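Local coordinates for Tat (Twin-arginine translocation) pathway signal sequence containing protein (Mycobacterium tuberculosis, PDB 5IMU) that is of unknown function but is probably a Tat-exported protein, whose C-terminal fragment here joins an alpha/beta/alpha sandwich to a helical bundle, at residues 26-34 against 171-179; 131-142 against 184-195. All coordinates share one frame; numbering follows the deposited sequence.

Contact 1: 26-34 against 171-179; sequences RQEPRISWA and KESVLKAYP
Tyr-178, just past the end of helix 157-177, lays its ring against Ile-31 of the loop leading into strand 33-37. CG2 of Ile-31 sits over the face, 3.8 Å from the ring centroid and 7° off its normal, while Pro-179 CB closes the opposite face. Ile-31 CG2 also meets Leu-175 CD2 at 3.6 Å, so a beta-branched residue fills the corner between leucine and ring. Tyr-178 OH accepts from Ser-32 N (3.2 Å) and is hydrogen-bonded to Asp-49.

Beside this apolar packing lies a polar network. Arg-30 rides over Leu-175 CB with one guanidinium face and spends its edge on two carboxylates. Glu-172 is met end-on, Arg-30 NH1 to Glu-172 OE1 at 2.9 Å and NH2 to OE2 at 2.8 Å, the two planes 25° apart. Glu-28, on the buried side, is gripped side-on, Arg-30 NE to Glu-28 OE2 at 2.8 Å; a bend at chi3 (-75°) turns the guanidinium to serve both. On the solvent side water 1 links Arg-30 NH1 to Lys-176 NZ. Lys-171 NZ also bonds Glu-172 OE2, and His-58 holds Glu-28 OE1. Arginine, with five N-H groups in one plane, suits this bridging place, and the paired charges probably keep both glutamates ionised.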
# COMPACT_ATOMS: atom_id res chain seq x y z
N ARG A 26 -10.71 -8.90 2.37
CA ARG A 26 -10.65 -10.32 2.04
C ARG A 26 -9.35 -10.68 1.33
O ARG A 26 -8.94 -11.84 1.39
CB ARG A 26 -11.86 -10.74 1.20
CG ARG A 26 -11.86 -10.28 -0.24
CD ARG A 26 -12.99 -10.97 -1.00
NE ARG A 26 -14.27 -10.83 -0.30
CZ ARG A 26 -15.13 -9.85 -0.50
NH1 ARG A 26 -14.87 -8.91 -1.40
NH2 ARG A 26 -16.27 -9.80 0.19
N GLN A 27 -8.68 -9.71 0.70
CA GLN A 27 -7.36 -9.96 0.13
C GLN A 27 -6.29 -10.03 1.21
O GLN A 27 -5.34 -10.81 1.10
CB GLN A 27 -7.00 -8.88 -0.89
CG GLN A 27 -7.91 -8.83 -2.11
CD GLN A 27 -7.52 -7.74 -3.07
OE1 GLN A 27 -6.53 -7.86 -3.80
NE2 GLN A 27 -8.28 -6.65 -3.09
N GLU A 28 -6.42 -9.22 2.26
CA GLU A 28 -5.47 -9.22 3.37
C GLU A 28 -6.22 -8.93 4.67
O GLU A 28 -6.29 -7.79 5.13
CB GLU A 28 -4.35 -8.21 3.16
CG GLU A 28 -3.29 -8.29 4.24
CD GLU A 28 -2.85 -9.72 4.48
OE1 GLU A 28 -2.08 -10.24 3.64
OE2 GLU A 28 -3.28 -10.33 5.48
N PRO A 29 -6.79 -9.97 5.30
CA PRO A 29 -7.61 -9.75 6.50
C PRO A 29 -6.82 -9.60 7.79
O PRO A 29 -7.42 -9.27 8.82
CB PRO A 29 -8.49 -11.00 6.54
CG PRO A 29 -7.64 -12.07 5.91
CD PRO A 29 -6.82 -11.37 4.85
N ARG A 30 -5.51 -9.82 7.76
CA ARG A 30 -4.71 -9.79 8.98
C ARG A 30 -4.40 -8.38 9.47
O ARG A 30 -3.81 -8.24 10.54
CB ARG A 30 -3.41 -10.57 8.76
CG ARG A 30 -3.62 -12.04 8.45
CD ARG A 30 -2.32 -12.75 8.11
NE ARG A 30 -1.85 -12.42 6.77
CZ ARG A 30 -0.72 -12.88 6.23
NH1 ARG A 30 0.06 -13.69 6.93
NH2 ARG A 30 -0.37 -12.53 5.00
N ILE A 31 -4.79 -7.34 8.72
CA ILE A 31 -4.56 -5.96 9.12
C ILE A 31 -5.88 -5.21 9.06
O ILE A 31 -6.83 -5.62 8.39
CB ILE A 31 -3.50 -5.26 8.25
CG1 ILE A 31 -4.00 -5.13 6.81
CG2 ILE A 31 -2.19 -6.03 8.29
CD1 ILE A 31 -2.96 -4.57 5.86
N SER A 32 -5.93 -4.07 9.76
CA SER A 32 -7.15 -3.28 9.84
C SER A 32 -7.26 -2.33 8.66
O SER A 32 -6.26 -1.77 8.20
CB SER A 32 -7.19 -2.50 11.16
OG SER A 32 -7.33 -3.37 12.26
N TRP A 33 -8.49 -2.13 8.18
CA TRP A 33 -8.77 -1.26 7.05
C TRP A 33 -9.91 -0.32 7.40
O TRP A 33 -10.73 -0.60 8.28
CB TRP A 33 -9.18 -2.06 5.80
CG TRP A 33 -8.15 -3.02 5.28
CD1 TRP A 33 -8.00 -4.33 5.62
CD2 TRP A 33 -7.15 -2.75 4.29
NE1 TRP A 33 -6.97 -4.89 4.92
CE2 TRP A 33 -6.43 -3.94 4.09
CE3 TRP A 33 -6.80 -1.61 3.55
CZ2 TRP A 33 -5.37 -4.03 3.19
CZ3 TRP A 33 -5.75 -1.71 2.66
CH2 TRP A 33 -5.05 -2.90 2.48
N ALA A 34 -9.97 0.81 6.69
CA ALA A 34 -11.10 1.72 6.79
C ALA A 34 -11.24 2.51 5.50
O ALA A 34 -10.25 2.77 4.81
CB ALA A 34 -10.95 2.68 7.98
N LYS A 171 6.82 -9.81 3.61
CA LYS A 171 5.38 -9.63 3.80
C LYS A 171 4.87 -10.50 4.94
O LYS A 171 4.14 -10.03 5.82
CB LYS A 171 4.63 -9.96 2.51
CG LYS A 171 3.13 -10.17 2.71
CD LYS A 171 2.40 -10.37 1.38
CE LYS A 171 2.71 -11.71 0.74
NZ LYS A 171 1.78 -12.78 1.21
N GLU A 172 5.26 -11.77 4.94
CA GLU A 172 4.79 -12.69 5.98
C GLU A 172 5.44 -12.37 7.33
O GLU A 172 4.78 -12.48 8.37
CB GLU A 172 5.08 -14.13 5.57
CG GLU A 172 4.22 -14.58 4.40
CD GLU A 172 2.74 -14.44 4.70
OE1 GLU A 172 2.25 -15.15 5.61
OE2 GLU A 172 2.07 -13.61 4.06
N SER A 173 6.71 -11.98 7.33
CA SER A 173 7.35 -11.57 8.57
C SER A 173 6.62 -10.39 9.20
O SER A 173 6.33 -10.39 10.40
CB SER A 173 8.82 -11.21 8.31
OG SER A 173 9.45 -10.77 9.50
N VAL A 174 6.29 -9.38 8.39
CA VAL A 174 5.67 -8.17 8.92
C VAL A 174 4.24 -8.46 9.38
O VAL A 174 3.84 -8.08 10.49
CB VAL A 174 5.70 -7.05 7.86
CG1 VAL A 174 4.71 -5.95 8.22
CG2 VAL A 174 7.10 -6.48 7.75
N LEU A 175 3.45 -9.13 8.54
CA LEU A 175 2.04 -9.32 8.85
C LEU A 175 1.82 -10.30 10.00
O LEU A 175 0.79 -10.22 10.67
CB LEU A 175 1.28 -9.77 7.61
CG LEU A 175 1.29 -8.72 6.50
CD1 LEU A 175 0.36 -9.09 5.37
CD2 LEU A 175 0.96 -7.34 7.06
N LYS A 176 2.77 -11.20 10.25
CA LYS A 176 2.67 -12.05 11.42
C LYS A 176 3.07 -11.32 12.70
O LYS A 176 2.57 -11.65 13.78
CB LYS A 176 3.53 -13.31 11.24
CG LYS A 176 2.96 -14.29 10.21
CD LYS A 176 3.96 -15.40 9.88
CE LYS A 176 3.37 -16.41 8.90
NZ LYS A 176 2.20 -17.14 9.48
N ALA A 177 3.94 -10.31 12.59
CA ALA A 177 4.32 -9.53 13.76
C ALA A 177 3.31 -8.43 14.08
O ALA A 177 3.23 -7.98 15.22
CB ALA A 177 5.71 -8.92 13.56
N TYR A 178 2.54 -8.00 13.08
CA TYR A 178 1.48 -7.01 13.24
C TYR A 178 0.55 -7.40 14.40
O TYR A 178 0.21 -8.57 14.56
CB TYR A 178 0.69 -6.89 11.93
CG TYR A 178 -0.47 -5.91 11.91
CD1 TYR A 178 -1.73 -6.29 12.38
CD2 TYR A 178 -0.32 -4.63 11.39
CE1 TYR A 178 -2.79 -5.41 12.36
CE2 TYR A 178 -1.39 -3.75 11.36
CZ TYR A 178 -2.62 -4.14 11.84
OH TYR A 178 -3.68 -3.26 11.82
N PRO A 179 0.14 -6.42 15.22
CA PRO A 179 0.44 -4.98 15.08
C PRO A 179 1.75 -4.54 15.75
O PRO A 179 1.99 -3.34 15.85
CB PRO A 179 -0.75 -4.32 15.78
CG PRO A 179 -1.13 -5.29 16.84
CD PRO A 179 -0.81 -6.67 16.32
O HOH W 1 -0.20 -15.30 9.43
O HOH W 2 -5.49 -3.44 14.42

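Contact 2: 131-142 against 184-195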
# COMPACT_ATOMS: atom_id res chain seq x y z
N ALA A 131 19.47 4.52 -1.13
CA ALA A 131 18.68 3.85 -0.10
C ALA A 131 19.12 2.40 0.08
O ALA A 131 19.22 1.91 1.21
CB ALA A 131 17.19 3.91 -0.45
N VAL A 132 19.40 1.71 -1.02
CA VAL A 132 19.88 0.33 -0.93
C VAL A 132 21.25 0.29 -0.29
O VAL A 132 21.54 -0.58 0.54
CB VAL A 132 19.88 -0.32 -2.33
CG1 VAL A 132 20.58 -1.67 -2.29
CG2 VAL A 132 18.46 -0.47 -2.85
N ARG A 133 22.13 1.23 -0.65
CA ARG A 133 23.49 1.23 -0.10
C ARG A 133 23.48 1.34 1.42
O ARG A 133 24.26 0.66 2.10
CB ARG A 133 24.31 2.37 -0.71
CG ARG A 133 25.72 2.45 -0.16
CD ARG A 133 26.51 3.62 -0.74
NE ARG A 133 26.06 4.91 -0.23
CZ ARG A 133 26.42 5.42 0.94
NH1 ARG A 133 27.24 4.75 1.74
NH2 ARG A 133 25.96 6.60 1.33
N ARG A 134 22.60 2.17 1.96
CA ARG A 134 22.63 2.51 3.38
C ARG A 134 21.79 1.59 4.25
O ARG A 134 21.73 1.80 5.47
CB ARG A 134 22.18 3.97 3.58
CG ARG A 134 23.13 4.99 2.95
CD ARG A 134 22.64 6.43 3.12
NE ARG A 134 22.51 6.81 4.52
CZ ARG A 134 22.21 8.04 4.94
NH1 ARG A 134 22.01 9.01 4.06
NH2 ARG A 134 22.11 8.29 6.24
N ARG A 135 21.16 0.56 3.68
CA ARG A 135 20.26 -0.32 4.42
C ARG A 135 20.93 -1.67 4.63
O ARG A 135 21.08 -2.45 3.69
CB ARG A 135 18.94 -0.50 3.67
CG ARG A 135 17.86 -1.18 4.49
CD ARG A 135 17.40 -0.28 5.62
NE ARG A 135 16.05 -0.61 6.06
CZ ARG A 135 15.22 0.25 6.64
NH1 ARG A 135 15.60 1.51 6.83
NH2 ARG A 135 14.01 -0.14 7.01
N ASP A 136 21.31 -1.95 5.88
CA ASP A 136 22.08 -3.16 6.16
C ASP A 136 21.23 -4.42 6.10
O ASP A 136 21.76 -5.51 5.87
CB ASP A 136 22.75 -3.04 7.54
CG ASP A 136 23.91 -4.00 7.72
OD1 ASP A 136 24.73 -4.12 6.79
OD2 ASP A 136 23.99 -4.65 8.78
N SER A 137 19.92 -4.30 6.30
CA SER A 137 19.05 -5.46 6.48
C SER A 137 18.55 -6.07 5.17
O SER A 137 17.89 -7.11 5.21
CB SER A 137 17.86 -5.08 7.36
OG SER A 137 17.17 -3.96 6.82
N LEU A 138 18.86 -5.46 4.03
CA LEU A 138 18.35 -5.95 2.75
C LEU A 138 18.98 -7.29 2.39
O LEU A 138 20.12 -7.58 2.77
CB LEU A 138 18.64 -4.94 1.65
CG LEU A 138 17.53 -4.09 1.02
CD1 LEU A 138 16.26 -4.06 1.86
CD2 LEU A 138 18.04 -2.68 0.76
N PRO A 139 18.27 -8.13 1.64
CA PRO A 139 18.87 -9.39 1.16
C PRO A 139 19.82 -9.14 0.01
O PRO A 139 19.85 -8.07 -0.60
CB PRO A 139 17.65 -10.21 0.71
CG PRO A 139 16.66 -9.18 0.30
CD PRO A 139 16.85 -8.02 1.24
N ARG A 140 20.61 -10.17 -0.30
CA ARG A 140 21.65 -10.04 -1.32
C ARG A 140 21.07 -9.66 -2.68
O ARG A 140 21.70 -8.92 -3.44
CB ARG A 140 22.46 -11.34 -1.42
CG ARG A 140 23.46 -11.37 -2.57
CD ARG A 140 24.30 -12.65 -2.56
NE ARG A 140 25.32 -12.62 -1.52
CZ ARG A 140 26.06 -13.67 -1.16
NH1 ARG A 140 25.87 -14.84 -1.76
NH2 ARG A 140 26.97 -13.56 -0.21
N ILE A 141 19.87 -10.15 -2.99
CA ILE A 141 19.28 -9.87 -4.30
C ILE A 141 19.08 -8.38 -4.51
O ILE A 141 19.22 -7.87 -5.63
CB ILE A 141 17.96 -10.65 -4.48
CG1 ILE A 141 17.42 -10.46 -5.90
CG2 ILE A 141 16.92 -10.22 -3.46
CD1 ILE A 141 18.32 -11.03 -6.98
N ALA A 142 18.77 -7.64 -3.44
CA ALA A 142 18.58 -6.20 -3.56
C ALA A 142 19.88 -5.51 -3.93
O ALA A 142 19.91 -4.64 -4.81
CB ALA A 142 18.01 -5.63 -2.26
N THR A 184 11.22 -0.92 10.48
CA THR A 184 12.43 -1.33 9.77
C THR A 184 12.11 -2.37 8.70
O THR A 184 12.51 -2.23 7.54
CB THR A 184 13.45 -1.87 10.77
OG1 THR A 184 14.16 -0.78 11.37
CG2 THR A 184 14.42 -2.82 10.09
N ALA A 185 11.39 -3.43 9.08
CA ALA A 185 11.05 -4.47 8.12
C ALA A 185 10.07 -3.96 7.07
O ALA A 185 10.12 -4.41 5.92
CB ALA A 185 10.47 -5.69 8.84
N VAL A 186 9.19 -3.04 7.44
CA VAL A 186 8.27 -2.45 6.46
C VAL A 186 9.05 -1.66 5.41
O VAL A 186 8.75 -1.74 4.21
CB VAL A 186 7.22 -1.58 7.17
CG1 VAL A 186 6.37 -0.84 6.15
CG2 VAL A 186 6.34 -2.44 8.07
N GLY A 187 10.05 -0.90 5.85
CA GLY A 187 10.88 -0.17 4.90
C GLY A 187 11.56 -1.08 3.90
O GLY A 187 11.62 -0.78 2.71
N ASP A 188 12.09 -2.21 4.38
CA ASP A 188 12.68 -3.20 3.47
C ASP A 188 11.65 -3.70 2.46
O ASP A 188 11.94 -3.82 1.27
CB ASP A 188 13.25 -4.36 4.27
CG ASP A 188 14.52 -3.99 5.03
OD1 ASP A 188 14.87 -2.79 5.06
OD2 ASP A 188 15.16 -4.90 5.59
N TRP A 189 10.44 -4.01 2.94
CA TRP A 189 9.34 -4.40 2.06
C TRP A 189 9.11 -3.36 0.97
O TRP A 189 8.94 -3.69 -0.20
CB TRP A 189 8.09 -4.61 2.91
CG TRP A 189 6.92 -5.28 2.24
CD1 TRP A 189 6.83 -5.70 0.94
CD2 TRP A 189 5.66 -5.59 2.85
NE1 TRP A 189 5.59 -6.26 0.71
CE2 TRP A 189 4.86 -6.21 1.87
CE3 TRP A 189 5.14 -5.42 4.14
CZ2 TRP A 189 3.56 -6.65 2.14
CZ3 TRP A 189 3.86 -5.86 4.40
CH2 TRP A 189 3.08 -6.46 3.40
N MET A 190 9.13 -2.07 1.35
CA MET A 190 8.89 -1.00 0.39
C MET A 190 10.00 -0.92 -0.66
O MET A 190 9.73 -0.77 -1.85
CB MET A 190 8.75 0.33 1.11
CG MET A 190 7.50 0.46 1.97
SD MET A 190 7.56 1.89 3.07
CE MET A 190 5.90 1.88 3.73
N LEU A 191 11.27 -1.01 -0.22
CA LEU A 191 12.38 -0.93 -1.17
C LEU A 191 12.37 -2.10 -2.14
O LEU A 191 12.61 -1.92 -3.34
CB LEU A 191 13.71 -0.87 -0.42
CG LEU A 191 14.28 0.50 -0.07
CD1 LEU A 191 15.67 0.35 0.55
CD2 LEU A 191 14.34 1.41 -1.29
N LEU A 192 12.11 -3.31 -1.64
CA LEU A 192 12.03 -4.46 -2.53
C LEU A 192 10.86 -4.32 -3.51
O LEU A 192 10.98 -4.70 -4.68
CB LEU A 192 11.88 -5.75 -1.71
CG LEU A 192 13.02 -6.08 -0.74
CD1 LEU A 192 12.65 -7.26 0.14
CD2 LEU A 192 14.31 -6.36 -1.50
N ALA A 193 9.74 -3.77 -3.04
CA ALA A 193 8.59 -3.56 -3.92
C ALA A 193 8.91 -2.57 -5.02
O ALA A 193 8.44 -2.71 -6.16
CB ALA A 193 7.38 -3.09 -3.10
N ALA A 194 9.71 -1.54 -4.71
CA ALA A 194 10.10 -0.58 -5.73
C ALA A 194 10.97 -1.23 -6.80
O ALA A 194 10.81 -0.95 -7.99
CB ALA A 194 10.84 0.60 -5.08
N ILE A 195 11.88 -2.11 -6.39
CA ILE A 195 12.74 -2.79 -7.36
C ILE A 195 11.91 -3.68 -8.28
O ILE A 195 12.14 -3.70 -9.50
CB ILE A 195 13.83 -3.60 -6.63
CG1 ILE A 195 14.76 -2.66 -5.85
CG2 ILE A 195 14.63 -4.43 -7.61
CD1 ILE A 195 15.74 -3.39 -4.95
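Arg-135 and Ser-137, in the connection between helices 124-133 and 140-151, converge on Asp-188 of helix 183-199. NE of Arg-135 meets Asp-188 OD1 at 2.7 Å, nearly along the C-O axis, in a salt bridge whose guanidinium and carboxylate planes stand 59° apart. With the planes so far apart, NE is the one guanidinium nitrogen to meet the carboxylate, and Arg-135 NH2 goes to the carbonyl oxygen of Thr-184 (2.6 Å), approaching in the carbonyl plane on a lone pair. The bond is bent, 137° at the hydrogen, and this oxygen also accepts the helical bond from Asp-188 N. Glycine suits position 187, since NH2 passes close to its CA. Ser-137 OG, held between its backbone N and carbonyl carbon (chi1 55°), donates to the syn lone pair of Asp-188 OD2 over a short 2.5 Å.

The 131-142 segment is the connection between two consecutive helices in the DUF5631 part of the chain, with a type I turn from Arg-135 to Leu-138 and Pro-139 at the N-cap position of the next helix, where its lack of an N-H costs nothing.

Apolar contacts make up the rest. Leu-138 bridges the two kinds: CD1 lies by the Asp-188 carboxylate, CD2 3.9 Å from Leu-191 CD1. Leu-191 spreads its other methyl, CD2, against Ala-131 CB (3.9 Å), and Tyr-213 of helix 203-216 touches both residues. Further along, CG and CD of the Pro-139 ring meet Leu-192 CD2, which also rests on Ala-142 CB at 3.8 Å. Small alanines let the helices come close to these longer side chains, Ile-195 CD1 also reaching Ala-142 CB.

Overall arrangement
Contact 1 joins the sheet-bearing DUF5632 part to the helical DUF5631 part, whereas contact 2 lies wholly within the latter; their centres are about 19 Å apart. Helices 157-177 and 183-199, consecutive in the chain, connect them directly: Lys-171 CB packs on Trp-189 CZ2 at 3.5 Å, and Val-174 CG2 on Ala-185 CB at 3.6 Å. Helix 183-199 thus takes the connection at 131-142 along one side and the helix of contact 1 along another. The potassium ion, bound by Thr-44, Asn-64 and Thr-66, belongs to the sheet side; strand 44-48, which carries Thr-44, touches Ile-31 of contact 1 through Thr-48.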